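Long-range contacts in glucosamine--fructose-6-phosphate aminotransferase [isomerizing] (Francisella tularensis subsp. tularensis, PDB 3TBF), which probably converts fructose 6-phosphate to glucosamine 6-phosphate with nitrogen from glutamine, its C-terminal isomerase half being the part in this entry: residues F43-A47 with D148-M152; F51-K55 with V180-K185; S103-S109 with Y129-I135. All blocks are in the same frame, centred on the assembly; numbering follows the deposited sequence.

Contact 1 of 3, residues F43-A47 with D148-M152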
loop_
_atom_site.group_PDB
_atom_site.type_symbol
_atom_site.label_atom_id
_atom_site.label_comp_id
_atom_site.label_asym_id
_atom_site.label_seq_id
_atom_site.Cartn_x
_atom_site.Cartn_y
_atom_site.Cartn_z
ATOM N N PHE A 43 -10.990 -29.247 -9.002
ATOM C CA PHE A 43 -11.480 -27.959 -9.482
ATOM C C PHE A 43 -12.572 -28.165 -10.518
ATOM O O PHE A 43 -12.788 -29.271 -11.009
ATOM C CB PHE A 43 -10.352 -27.140 -10.118
ATOM C CG PHE A 43 -9.427 -26.500 -9.125
ATOM C CD1 PHE A 43 -8.529 -27.264 -8.402
ATOM C CD2 PHE A 43 -9.446 -25.114 -8.927
ATOM C CE1 PHE A 43 -7.671 -26.675 -7.485
ATOM C CE2 PHE A 43 -8.583 -24.505 -8.005
ATOM C CZ PHE A 43 -7.696 -25.287 -7.284
ATOM N N ASP A 44 -13.261 -27.085 -10.852
ATOM C CA ASP A 44 -14.221 -27.126 -11.937
ATOM C C ASP A 44 -13.431 -27.555 -13.190
ATOM O O ASP A 44 -12.215 -27.445 -13.196
ATOM C CB ASP A 44 -14.907 -25.762 -12.075
ATOM C CG ASP A 44 -15.409 -25.195 -10.702
ATOM O OD1 ASP A 44 -16.053 -25.944 -9.929
ATOM O OD2 ASP A 44 -15.157 -24.010 -10.388
ATOM N N LYS A 45 -14.073 -28.108 -14.217
ATOM C CA LYS A 45 -13.269 -28.674 -15.334
ATOM C C LYS A 45 -12.778 -27.628 -16.349
ATOM O O LYS A 45 -11.852 -27.888 -17.108
ATOM C CB LYS A 45 -13.951 -29.914 -15.994
ATOM C CG LYS A 45 -15.390 -29.745 -16.557
ATOM C CD LYS A 45 -15.406 -29.441 -18.085
ATOM C CE LYS A 45 -16.698 -29.956 -18.781
ATOM N NZ LYS A 45 -17.862 -29.002 -18.694
ATOM N N ARG A 46 -13.361 -26.428 -16.309
ATOM C CA ARG A 46 -12.943 -25.290 -17.152
ATOM C C ARG A 46 -11.658 -24.695 -16.625
ATOM O O ARG A 46 -10.910 -24.080 -17.359
ATOM C CB ARG A 46 -13.987 -24.173 -17.115
ATOM C CG ARG A 46 -15.400 -24.612 -17.449
ATOM C CD ARG A 46 -15.840 -24.056 -18.772
ATOM N NE ARG A 46 -17.014 -24.755 -19.350
ATOM C CZ ARG A 46 -17.793 -24.166 -20.259
ATOM N NH1 ARG A 46 -17.472 -22.905 -20.627
ATOM N NH2 ARG A 46 -18.867 -24.798 -20.799
ATOM N N ALA A 47 -11.438 -24.872 -15.331
ATOM C CA ALA A 47 -10.282 -24.355 -14.629
ATOM C C ALA A 47 -8.961 -24.565 -15.343
ATOM O O ALA A 47 -8.132 -23.657 -15.362
ATOM C CB ALA A 47 -10.204 -24.979 -13.225
ATOM N N ASP A 148 -16.104 -17.479 -13.423
ATOM C CA ASP A 148 -15.959 -18.717 -14.168
ATOM C C ASP A 148 -15.677 -19.894 -13.266
ATOM O O ASP A 148 -16.144 -20.983 -13.520
ATOM C CB ASP A 148 -14.820 -18.621 -15.162
ATOM C CG ASP A 148 -15.061 -17.574 -16.207
ATOM O OD1 ASP A 148 -16.245 -17.304 -16.500
ATOM O OD2 ASP A 148 -14.076 -17.052 -16.738
ATOM N N ILE A 149 -14.879 -19.687 -12.230
ATOM C CA ILE A 149 -14.542 -20.755 -11.320
ATOM C C ILE A 149 -14.446 -20.242 -9.889
ATOM O O ILE A 149 -14.117 -19.089 -9.643
ATOM C CB ILE A 149 -13.257 -21.470 -11.779
ATOM C CG1 ILE A 149 -12.060 -20.533 -11.881
ATOM C CG2 ILE A 149 -13.427 -22.047 -13.177
ATOM C CD1 ILE A 149 -10.791 -21.321 -12.250
ATOM N N ALA A 150 -14.728 -21.108 -8.948
ATOM C CA ALA A 150 -14.759 -20.748 -7.562
ATOM C C ALA A 150 -13.955 -21.781 -6.778
ATOM O O ALA A 150 -14.228 -22.948 -6.842
ATOM C CB ALA A 150 -16.174 -20.736 -7.079
ATOM N N PHE A 151 -12.936 -21.335 -6.080
ATOM C CA PHE A 151 -12.284 -22.119 -5.076
ATOM C C PHE A 151 -12.900 -21.743 -3.718
ATOM O O PHE A 151 -12.774 -20.600 -3.276
ATOM C CB PHE A 151 -10.801 -21.839 -5.060
ATOM C CG PHE A 151 -10.077 -22.664 -4.082
ATOM C CD1 PHE A 151 -10.515 -22.750 -2.752
ATOM C CD2 PHE A 151 -8.993 -23.407 -4.453
ATOM C CE1 PHE A 151 -9.867 -23.541 -1.811
ATOM C CE2 PHE A 151 -8.353 -24.232 -3.507
ATOM C CZ PHE A 151 -8.796 -24.272 -2.183
HETATM N N MSE A 152 -13.543 -22.719 -3.056
HETATM C CA MSE A 152 -14.246 -22.456 -1.832
HETATM C C MSE A 152 -13.318 -22.715 -0.638
HETATM O O MSE A 152 -12.704 -23.743 -0.541
HETATM C CB MSE A 152 -15.458 -23.397 -1.714
HETATM C CG MSE A 152 -16.418 -23.378 -2.900
HETATM SE SE MSE A 152 -17.057 -21.553 -3.298
HETATM C CE MSE A 152 -18.021 -21.315 -1.575
#
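The backbone N-H of A150 points at one carboxylate oxygen of D44, with 3.3 Å between A150 N and D44 OD2. The bond is long but fairly straight, 163° at the hydrogen. The donor meets OD2 nearly along its C-O bond. D44 OD2 also lies 3.4 Å from I149 CA, against the strand edge. The carboxylate thus takes up an N-H on the edge of strand 149-152, an outermost strand of the five-stranded parallel sheet within this chain.

I149 points its side chain at the 43-47 loop. CG1 sits between the backbone N and the carbonyl carbon (chi1 58°), and the extended chain carries CD1 to the methyl group of A47. I149 CD1 is 3.8 Å from A47 CB. I149 CG2, anti to the carbonyl carbon, lies 3.8 Å from D44 OD2 and also nears the backbone N of A47.

The third meeting is between two rings. F43 CZ comes 3.6 Å from F151 CD2, at the edge of the F151 ring. The planes are inclined at 71° and the centroids are 5.7 Å apart. This is an oblique apolar contact.

D148, just before the strand, turns its carboxylate to the neighbouring strand, where OD2 accepts the N-H of S132. Strand 149-152 pairs in parallel with strand 129-136 on its inner side. The contact joins the loop before helix 47-52 to the edge strand of the SIS-domain sheet. L50 and F51 of that helix also touch I149. Helix 165-184 takes F43 on V180 and F151 on A173 and I176.

Contact 2 of 3, residues F51-K55 with V180-K185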
loop_
_atom_site.group_PDB
_atom_site.type_symbol
_atom_site.label_atom_id
_atom_site.label_comp_id
_atom_site.label_asym_id
_atom_site.label_seq_id
_atom_site.Cartn_x
_atom_site.Cartn_y
_atom_site.Cartn_z
ATOM N N PHE A 51 -6.417 -21.788 -16.808
ATOM C CA PHE A 51 -5.107 -21.620 -16.225
ATOM C C PHE A 51 -3.993 -21.750 -17.275
ATOM O O PHE A 51 -2.910 -21.185 -17.106
ATOM C CB PHE A 51 -4.867 -22.650 -15.122
ATOM C CG PHE A 51 -5.729 -22.482 -13.882
ATOM C CD1 PHE A 51 -6.317 -21.269 -13.550
ATOM C CD2 PHE A 51 -5.899 -23.559 -13.006
ATOM C CE1 PHE A 51 -7.070 -21.136 -12.394
ATOM C CE2 PHE A 51 -6.655 -23.420 -11.842
ATOM C CZ PHE A 51 -7.229 -22.202 -11.537
ATOM N N GLU A 52 -4.235 -22.523 -18.334
ATOM C CA GLU A 52 -3.251 -22.685 -19.404
ATOM C C GLU A 52 -3.130 -21.381 -20.153
ATOM O O GLU A 52 -2.068 -21.049 -20.616
ATOM C CB GLU A 52 -3.659 -23.781 -20.373
ATOM C CG GLU A 52 -3.744 -25.143 -19.722
ATOM C CD GLU A 52 -3.994 -26.310 -20.707
ATOM O OE1 GLU A 52 -4.808 -26.158 -21.668
ATOM O OE2 GLU A 52 -3.387 -27.388 -20.485
ATOM N N LYS A 53 -4.220 -20.640 -20.254
ATOM C CA LYS A 53 -4.214 -19.316 -20.900
ATOM C C LYS A 53 -3.718 -18.155 -20.022
ATOM O O LYS A 53 -3.492 -17.075 -20.522
ATOM C CB LYS A 53 -5.628 -18.940 -21.321
ATOM C CG LYS A 53 -6.324 -19.871 -22.290
ATOM C CD LYS A 53 -7.800 -19.420 -22.417
ATOM C CE LYS A 53 -8.611 -20.259 -23.446
ATOM N NZ LYS A 53 -10.047 -19.796 -23.580
ATOM N N THR A 54 -3.589 -18.362 -18.722
ATOM C CA THR A 54 -3.284 -17.303 -17.790
ATOM C C THR A 54 -1.847 -16.959 -17.881
ATOM O O THR A 54 -1.010 -17.854 -17.832
ATOM C CB THR A 54 -3.569 -17.728 -16.367
ATOM O OG1 THR A 54 -4.973 -17.892 -16.225
ATOM C CG2 THR A 54 -3.026 -16.720 -15.331
ATOM N N LYS A 55 -1.565 -15.665 -18.051
ATOM C CA LYS A 55 -0.188 -15.164 -18.092
ATOM C C LYS A 55 0.062 -14.088 -17.043
ATOM O O LYS A 55 1.198 -13.670 -16.770
ATOM C CB LYS A 55 0.154 -14.600 -19.457
ATOM C CG LYS A 55 -0.627 -15.199 -20.593
ATOM C CD LYS A 55 0.272 -15.761 -21.697
ATOM C CE LYS A 55 0.758 -17.150 -21.300
ATOM N NZ LYS A 55 -0.326 -18.207 -21.357
ATOM N N VAL A 180 -1.175 -25.527 -7.717
ATOM C CA VAL A 180 -1.866 -25.943 -8.919
ATOM C C VAL A 180 -1.363 -25.259 -10.182
ATOM O O VAL A 180 -1.117 -25.887 -11.168
ATOM C CB VAL A 180 -3.374 -25.666 -8.804
ATOM C CG1 VAL A 180 -4.068 -25.791 -10.212
ATOM C CG2 VAL A 180 -4.027 -26.632 -7.715
ATOM N N ILE A 181 -1.172 -23.949 -10.117
ATOM C CA ILE A 181 -0.655 -23.174 -11.239
ATOM C C ILE A 181 0.779 -23.545 -11.503
ATOM O O ILE A 181 1.182 -23.699 -12.642
ATOM C CB ILE A 181 -0.750 -21.640 -10.965
ATOM C CG1 ILE A 181 -2.202 -21.259 -10.829
ATOM C CG2 ILE A 181 -0.163 -20.806 -12.134
ATOM C CD1 ILE A 181 -3.079 -21.703 -12.054
ATOM N N ALA A 182 1.545 -23.687 -10.443
ATOM C CA ALA A 182 2.943 -24.008 -10.578
ATOM C C ALA A 182 3.110 -25.287 -11.355
ATOM O O ALA A 182 3.992 -25.391 -12.206
ATOM C CB ALA A 182 3.617 -24.147 -9.230
ATOM N N LYS A 183 2.289 -26.271 -11.040
ATOM C CA LYS A 183 2.408 -27.581 -11.655
ATOM C C LYS A 183 2.002 -27.558 -13.117
ATOM O O LYS A 183 2.651 -28.128 -13.976
ATOM C CB LYS A 183 1.493 -28.541 -10.925
ATOM C CG LYS A 183 1.387 -29.919 -11.520
ATOM C CD LYS A 183 0.867 -30.802 -10.445
ATOM C CE LYS A 183 0.336 -32.135 -10.953
ATOM N NZ LYS A 183 1.392 -33.172 -10.941
ATOM N N LEU A 184 0.906 -26.886 -13.387
ATOM C CA LEU A 184 0.385 -26.788 -14.742
ATOM C C LEU A 184 1.354 -26.060 -15.688
ATOM O O LEU A 184 1.356 -26.305 -16.887
ATOM C CB LEU A 184 -0.912 -26.007 -14.686
ATOM C CG LEU A 184 -2.083 -26.531 -15.472
ATOM C CD1 LEU A 184 -2.171 -28.069 -15.429
ATOM C CD2 LEU A 184 -3.344 -25.915 -14.895
ATOM N N LYS A 185 2.141 -25.136 -15.145
ATOM C CA LYS A 185 3.029 -24.344 -15.957
ATOM C C LYS A 185 4.435 -24.828 -15.782
ATOM O O LYS A 185 5.361 -24.154 -16.154
ATOM C CB LYS A 185 2.953 -22.861 -15.568
ATOM C CG LYS A 185 1.579 -22.269 -15.755
ATOM C CD LYS A 185 1.575 -21.085 -16.631
ATOM C CE LYS A 185 0.140 -20.714 -17.006
ATOM N NZ LYS A 185 -0.042 -20.525 -18.470
#
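F51 meets I181 where two helix ends pack together beside the parallel sheet of an SIS domain, an alpha-beta-alpha sandwich. Helix 47-52 supplies the ring and helix 165-184 the aliphatic groups around it. F51 CB lies 3.6 Å from L184 CD2, which sits at the ring edge, in its plane. F51 CG is 3.3 Å from I181 CD1, which lies over one face of the F51 ring in a CH-pi contact, 3.5 Å from its centroid and 21° off the normal. CD1, CD2 and CE1 lie under the same methyl, and CD2 also nears L184 CD2. F51 CE2 is 3.9 Å from V180 CG1. CZ faces M133 SE, and the ring also reaches L104.

K185, just past the end of its helix, sends its amine to carbonyls after F51. The chain bends at chi2 (-124°) and again at chi4, bringing NZ to the carbonyl oxygens of T54 and E52, with CE beside T54 O. K55 NZ lies 3.7 Å from K185 NZ, a meeting of like charges. Two hydrogen bonds hold K185 NZ: 2.9 Å to T54 O, tilted a little from the carbonyl plane, and 3.0 Å to E52 O, from above its plane.

Contact 3 of 3, residues S103-S109 with Y129-I135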
loop_
_atom_site.group_PDB
_atom_site.type_symbol
_atom_site.label_atom_id
_atom_site.label_comp_id
_atom_site.label_asym_id
_atom_site.label_seq_id
_atom_site.Cartn_x
_atom_site.Cartn_y
_atom_site.Cartn_z
ATOM N N SER A 103 -4.700 -12.133 -18.764
ATOM C CA SER A 103 -4.893 -11.793 -17.377
ATOM C C SER A 103 -6.056 -12.556 -16.778
ATOM O O SER A 103 -7.140 -12.564 -17.355
ATOM C CB SER A 103 -5.182 -10.311 -17.247
ATOM O OG SER A 103 -4.055 -9.670 -16.746
ATOM N N LEU A 104 -5.840 -13.154 -15.615
ATOM C CA LEU A 104 -6.907 -13.821 -14.882
ATOM C C LEU A 104 -7.342 -12.894 -13.779
ATOM O O LEU A 104 -6.507 -12.370 -13.052
ATOM C CB LEU A 104 -6.389 -15.132 -14.279
ATOM C CG LEU A 104 -7.361 -15.955 -13.459
ATOM C CD1 LEU A 104 -8.441 -16.509 -14.402
ATOM C CD2 LEU A 104 -6.629 -17.033 -12.668
ATOM N N PHE A 105 -8.633 -12.642 -13.703
ATOM C CA PHE A 105 -9.223 -11.819 -12.671
ATOM C C PHE A 105 -9.570 -12.719 -11.473
ATOM O O PHE A 105 -10.357 -13.639 -11.573
ATOM C CB PHE A 105 -10.476 -11.109 -13.215
ATOM C CG PHE A 105 -11.106 -10.167 -12.240
ATOM C CD1 PHE A 105 -11.967 -10.633 -11.249
ATOM C CD2 PHE A 105 -10.820 -8.828 -12.268
ATOM C CE1 PHE A 105 -12.540 -9.753 -10.318
ATOM C CE2 PHE A 105 -11.420 -7.943 -11.359
ATOM C CZ PHE A 105 -12.254 -8.423 -10.370
ATOM N N VAL A 106 -8.908 -12.495 -10.351
ATOM C CA VAL A 106 -9.117 -13.267 -9.146
ATOM C C VAL A 106 -9.685 -12.327 -8.105
ATOM O O VAL A 106 -9.075 -11.294 -7.798
ATOM C CB VAL A 106 -7.830 -13.809 -8.621
ATOM C CG1 VAL A 106 -8.040 -14.500 -7.225
ATOM C CG2 VAL A 106 -7.232 -14.752 -9.614
ATOM N N SER A 107 -10.878 -12.639 -7.601
ATOM C CA SER A 107 -11.420 -11.910 -6.479
ATOM C C SER A 107 -11.393 -12.759 -5.188
ATOM O O SER A 107 -11.351 -13.991 -5.202
ATOM C CB SER A 107 -12.823 -11.450 -6.794
ATOM O OG SER A 107 -13.671 -12.524 -7.038
ATOM N N ILE A 108 -11.268 -12.088 -4.063
ATOM C CA ILE A 108 -11.254 -12.786 -2.808
ATOM C C ILE A 108 -12.330 -12.176 -1.942
ATOM O O ILE A 108 -12.354 -10.974 -1.774
ATOM C CB ILE A 108 -9.914 -12.624 -2.105
ATOM C CG1 ILE A 108 -8.745 -13.041 -3.031
ATOM C CG2 ILE A 108 -9.898 -13.480 -0.836
ATOM C CD1 ILE A 108 -7.372 -12.748 -2.465
ATOM N N SER A 109 -13.221 -13.004 -1.411
ATOM C CA SER A 109 -14.288 -12.509 -0.566
ATOM C C SER A 109 -14.866 -13.579 0.333
ATOM O O SER A 109 -15.197 -14.668 -0.122
ATOM C CB SER A 109 -15.408 -11.999 -1.408
ATOM O OG SER A 109 -16.389 -11.425 -0.590
ATOM N N TYR A 129 -9.845 -9.721 -19.998
ATOM C CA TYR A 129 -9.364 -10.832 -19.151
ATOM C C TYR A 129 -9.716 -12.158 -19.809
ATOM O O TYR A 129 -10.713 -12.238 -20.529
ATOM C CB TYR A 129 -9.997 -10.808 -17.763
ATOM C CG TYR A 129 -9.595 -9.637 -16.914
ATOM C CD1 TYR A 129 -8.429 -9.668 -16.186
ATOM C CD2 TYR A 129 -10.387 -8.512 -16.823
ATOM C CE1 TYR A 129 -8.045 -8.615 -15.375
ATOM C CE2 TYR A 129 -10.017 -7.446 -16.034
ATOM C CZ TYR A 129 -8.840 -7.508 -15.298
ATOM O OH TYR A 129 -8.463 -6.450 -14.506
ATOM N N VAL A 130 -8.923 -13.193 -19.549
ATOM C CA VAL A 130 -9.210 -14.519 -20.079
ATOM C C VAL A 130 -10.351 -15.181 -19.303
ATOM O O VAL A 130 -11.025 -16.083 -19.798
ATOM C CB VAL A 130 -7.954 -15.436 -20.060
ATOM C CG1 VAL A 130 -6.853 -14.846 -20.920
ATOM C CG2 VAL A 130 -7.433 -15.664 -18.647
ATOM N N GLY A 131 -10.547 -14.734 -18.071
ATOM C CA GLY A 131 -11.605 -15.280 -17.218
ATOM C C GLY A 131 -11.514 -14.817 -15.776
ATOM O O GLY A 131 -10.700 -13.958 -15.449
ATOM N N SER A 132 -12.354 -15.382 -14.921
ATOM C CA SER A 132 -12.409 -14.992 -13.511
ATOM C C SER A 132 -12.458 -16.197 -12.566
ATOM O O SER A 132 -12.970 -17.275 -12.906
ATOM C CB SER A 132 -13.624 -14.105 -13.251
ATOM O OG SER A 132 -14.801 -14.726 -13.738
HETATM N N MSE A 133 -11.921 -15.991 -11.369
HETATM C CA MSE A 133 -11.945 -16.995 -10.328
HETATM C C MSE A 133 -12.249 -16.308 -9.034
HETATM O O MSE A 133 -11.692 -15.290 -8.750
HETATM C CB MSE A 133 -10.607 -17.703 -10.207
HETATM C CG MSE A 133 -10.569 -18.680 -9.020
HETATM SE SE MSE A 133 -8.929 -19.704 -8.947
HETATM C CE MSE A 133 -7.744 -18.367 -8.035
ATOM N N CYS A 134 -13.112 -16.890 -8.237
ATOM C CA CYS A 134 -13.408 -16.370 -6.932
ATOM C C CYS A 134 -12.843 -17.253 -5.855
ATOM O O CYS A 134 -13.037 -18.456 -5.881
ATOM C CB CYS A 134 -14.918 -16.322 -6.701
ATOM S SG CYS A 134 -15.193 -15.540 -5.071
ATOM N N ILE A 135 -12.166 -16.661 -4.887
ATOM C CA ILE A 135 -11.850 -17.376 -3.645
ATOM C C ILE A 135 -12.877 -16.955 -2.610
ATOM O O ILE A 135 -12.793 -15.855 -2.064
ATOM C CB ILE A 135 -10.482 -17.032 -3.126
ATOM C CG1 ILE A 135 -9.473 -17.279 -4.223
ATOM C CG2 ILE A 135 -10.149 -17.768 -1.822
ATOM C CD1 ILE A 135 -8.445 -18.067 -3.841
HETATM O O HOH W 1 -13.767 -13.444 -9.696
#
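M133 N gives its hydrogen to F105 O at 2.8 Å, and I135 N does the same to S107 O at 2.8 Å. The second bond is almost straight, 179° at the hydrogen. F105 N, S107 N and S109 N return bonds to the carbonyls of G131, M133 and I135. The alternation is that of parallel strands. At the corner, V130 N also bonds to S103 O. Water 1 lies 2.8 Å from S107 OG and gives a weak bond to M133 O.

F105 and Y129 form an edge-to-face pair. The edge of F105 points to the face of Y129, with F105 CD2 3.9 Å from Y129 CZ and the planes at 82°. F105 CB lies over the same tyrosine ring, in a CH-pi contact. On the other side of the sheet V106 and M133 lie side by side. The selenomethionine chain bends at chi3 (82°), bringing M133 CE to 4.0 Å from V106 CG1.

Helix 115-124 covers the side with F105, S107 and S132. Helix 165-184 covers the side with I108, M133 and I135. Strand 103-109, helix 115-124 and strand 129-136 make a beta-alpha-beta crossover in the SIS-domain sheet.

Overall arrangement
From the N terminus, the chain first reaches the 43-47 loop, then helix 47-52, whose partners come more than 100 residues later. Contact 3 closes the shortest loop, from strand 103-109 through a helix to strand 129-136. It lies within the loops of both other contacts. Contact 1 closes next, when strand 149-152 arrives at the sheet edge. Contact 2 closes last, at the end of helix 165-184. Contacts 1 and 2 cross along the chain, since their segments alternate. Contacts 1 and 3 share one sheet. Contact 2 meets contact 3 at T54, which packs on L104 and V130. Together they tie the 43-47 loop and helix 47-52 to the sheet and to helix 165-184.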